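Bluetongue virus COAT protein VP7 (Bluetongue virus, PDB 1BVP) forms homotrimeric capsomers, 260 of which assemble on a VP3 scaffold to build the surface layer of the viral core. Local coordinates at residues 179-185 with 250-254. Residues are numbered along the deposited sequence; the frame is centred on the assembly and turned at random.
Sequences NDPMMIY and YISMD
A classic beta bulge opens this antiparallel pairing in the beta domain of VP7, where the start of strand 183-195 meets the end of strand 241-252; the short axes lie 5.0 Å apart at 164°. Asn179, with positive phi (64°), and Asp180 form the lead-in loop, and Asp180 O comes within 3.5 Å of Ser252 CB. Pro181 then sets CB 4.2 Å from Tyr250 CD2, while its CA makes a CA-H...O contact to Ile251 O (3.5 Å). Met182 (phi/psi -107/-32) and Met183 (-154/143) both face Ile251, which defines the bulge: Met182 N donates to Ile251 O at 2.8 Å, and Ile251 N donates to Met183 O at 3.1 Å. Met182, an m, t, p rotamer, carries SD to 3.6 Å from Met253 CG and also packs on Tyr348 of a second subunit, so the bulge lies against the trimer interface. Asp254 supports this placement by a salt bridge to Arg341 of that subunit. Met183 and Ile251 form an antiparallel hydrogen-bonded pair (CA-CA 5.5 Å), and Ile184 follows as the non-hydrogen-bonded partner of Tyr250 (CA-CA 4.4 Å). Tyr185 (chi1 m) leans back over the face carrying Met183 and Ile251, its OH 4.1 Å from Ile251 CD1.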
loop_
_atom_site.group_PDB
_atom_site.type_symbol
_atom_site.label_atom_id
_atom_site.label_comp_id
_atom_site.label_asym_id
_atom_site.label_seq_id
_atom_site.Cartn_x
_atom_site.Cartn_y
_atom_site.Cartn_z
ATOM N N ASN A 179 10.875 -20.027 -5.865
ATOM C CA ASN A 179 10.313 -19.307 -4.713
ATOM C C ASN A 179 10.224 -20.316 -3.572
ATOM O O ASN A 179 10.872 -21.391 -3.615
ATOM C CB ASN A 179 8.928 -18.742 -5.034
ATOM C CG ASN A 179 8.896 -17.967 -6.378
ATOM O OD1 ASN A 179 7.910 -18.033 -7.130
ATOM N ND2 ASN A 179 9.983 -17.251 -6.687
ATOM N N ASP A 180 9.459 -20.009 -2.542
ATOM C CA ASP A 180 9.386 -20.975 -1.454
ATOM C C ASP A 180 8.019 -20.651 -0.911
ATOM O O ASP A 180 7.858 -20.190 0.219
ATOM C CB ASP A 180 10.552 -20.696 -0.478
ATOM C CG ASP A 180 10.537 -21.578 0.768
ATOM O OD1 ASP A 180 9.787 -22.592 0.832
ATOM O OD2 ASP A 180 11.283 -21.216 1.714
ATOM N N PRO A 181 7.003 -20.871 -1.745
ATOM C CA PRO A 181 5.624 -20.586 -1.389
ATOM C C PRO A 181 5.044 -21.413 -0.279
ATOM O O PRO A 181 5.505 -22.505 -0.005
ATOM C CB PRO A 181 4.894 -20.801 -2.710
ATOM C CG PRO A 181 5.596 -21.925 -3.278
ATOM C CD PRO A 181 7.054 -21.581 -3.034
ATOM N N MET A 182 4.081 -20.816 0.405
ATOM C CA MET A 182 3.359 -21.447 1.483
ATOM C C MET A 182 1.990 -21.749 0.912
ATOM O O MET A 182 1.335 -22.717 1.306
ATOM C CB MET A 182 3.232 -20.486 2.656
ATOM C CG MET A 182 4.496 -20.364 3.484
ATOM S SD MET A 182 4.329 -19.245 4.871
ATOM C CE MET A 182 3.150 -20.087 5.961
ATOM N N MET A 183 1.540 -20.891 0.005
ATOM C CA MET A 183 0.260 -21.099 -0.628
ATOM C C MET A 183 0.304 -20.402 -1.988
ATOM O O MET A 183 0.990 -19.395 -2.135
ATOM C CB MET A 183 -0.859 -20.566 0.239
ATOM C CG MET A 183 -2.158 -21.268 0.015
ATOM S SD MET A 183 -2.142 -22.882 0.768
ATOM C CE MET A 183 -3.826 -23.034 1.102
ATOM N N ILE A 184 -0.332 -21.009 -2.993
ATOM C CA ILE A 184 -0.360 -20.478 -4.353
ATOM C C ILE A 184 -1.818 -20.389 -4.704
ATOM O O ILE A 184 -2.562 -21.340 -4.472
ATOM C CB ILE A 184 0.365 -21.424 -5.344
ATOM C CG1 ILE A 184 1.745 -21.757 -4.788
ATOM C CG2 ILE A 184 0.533 -20.759 -6.714
ATOM C CD1 ILE A 184 2.588 -22.548 -5.682
ATOM N N TYR A 185 -2.246 -19.215 -5.160
ATOM C CA TYR A 185 -3.643 -19.018 -5.496
ATOM C C TYR A 185 -3.794 -18.998 -7.005
ATOM O O TYR A 185 -3.267 -18.138 -7.724
ATOM C CB TYR A 185 -4.215 -17.764 -4.812
ATOM C CG TYR A 185 -4.149 -17.867 -3.298
ATOM C CD1 TYR A 185 -2.983 -17.520 -2.600
ATOM C CD2 TYR A 185 -5.209 -18.383 -2.575
ATOM C CE1 TYR A 185 -2.872 -17.694 -1.232
ATOM C CE2 TYR A 185 -5.114 -18.562 -1.191
ATOM C CZ TYR A 185 -3.936 -18.216 -0.524
ATOM O OH TYR A 185 -3.843 -18.418 0.844
ATOM N N TYR A 250 0.705 -15.326 -4.696
ATOM C CA TYR A 250 1.172 -16.384 -3.808
ATOM C C TYR A 250 1.729 -15.753 -2.522
ATOM O O TYR A 250 2.003 -14.545 -2.502
ATOM C CB TYR A 250 2.253 -17.239 -4.484
ATOM C CG TYR A 250 3.568 -16.531 -4.779
ATOM C CD1 TYR A 250 3.662 -15.589 -5.809
ATOM C CD2 TYR A 250 4.733 -16.843 -4.061
ATOM C CE1 TYR A 250 4.898 -14.974 -6.125
ATOM C CE2 TYR A 250 5.973 -16.244 -4.370
ATOM C CZ TYR A 250 6.039 -15.325 -5.405
ATOM O OH TYR A 250 7.257 -14.833 -5.815
ATOM N N ILE A 251 1.877 -16.550 -1.458
ATOM C CA ILE A 251 2.418 -16.038 -0.201
ATOM C C ILE A 251 3.655 -16.818 0.242
ATOM O O ILE A 251 3.714 -18.036 0.116
ATOM C CB ILE A 251 1.395 -16.045 0.978
ATOM C CG1 ILE A 251 1.052 -17.474 1.353
ATOM C CG2 ILE A 251 0.143 -15.193 0.672
ATOM C CD1 ILE A 251 -0.093 -17.554 2.284
ATOM N N SER A 252 4.661 -16.108 0.730
ATOM C CA SER A 252 5.845 -16.768 1.223
ATOM C C SER A 252 6.322 -15.997 2.460
ATOM O O SER A 252 5.641 -15.069 2.901
ATOM C CB SER A 252 6.907 -16.826 0.136
ATOM O OG SER A 252 7.518 -15.579 -0.064
ATOM N N MET A 253 7.429 -16.444 3.056
ATOM C CA MET A 253 8.005 -15.780 4.218
ATOM C C MET A 253 9.121 -14.787 3.870
ATOM O O MET A 253 9.986 -14.477 4.687
ATOM C CB MET A 253 8.430 -16.790 5.285
ATOM C CG MET A 253 7.186 -17.343 5.961
ATOM S SD MET A 253 7.444 -18.407 7.384
ATOM C CE MET A 253 8.980 -18.894 6.914
ATOM N N ASP A 254 9.100 -14.273 2.646
ATOM C CA ASP A 254 10.083 -13.276 2.279
ATOM C C ASP A 254 9.404 -11.961 2.673
ATOM O O ASP A 254 8.180 -11.830 2.580
ATOM C CB ASP A 254 10.388 -13.300 0.778
ATOM C CG ASP A 254 11.099 -14.556 0.342
ATOM O OD1 ASP A 254 12.113 -14.955 0.963
ATOM O OD2 ASP A 254 10.618 -15.157 -0.634
#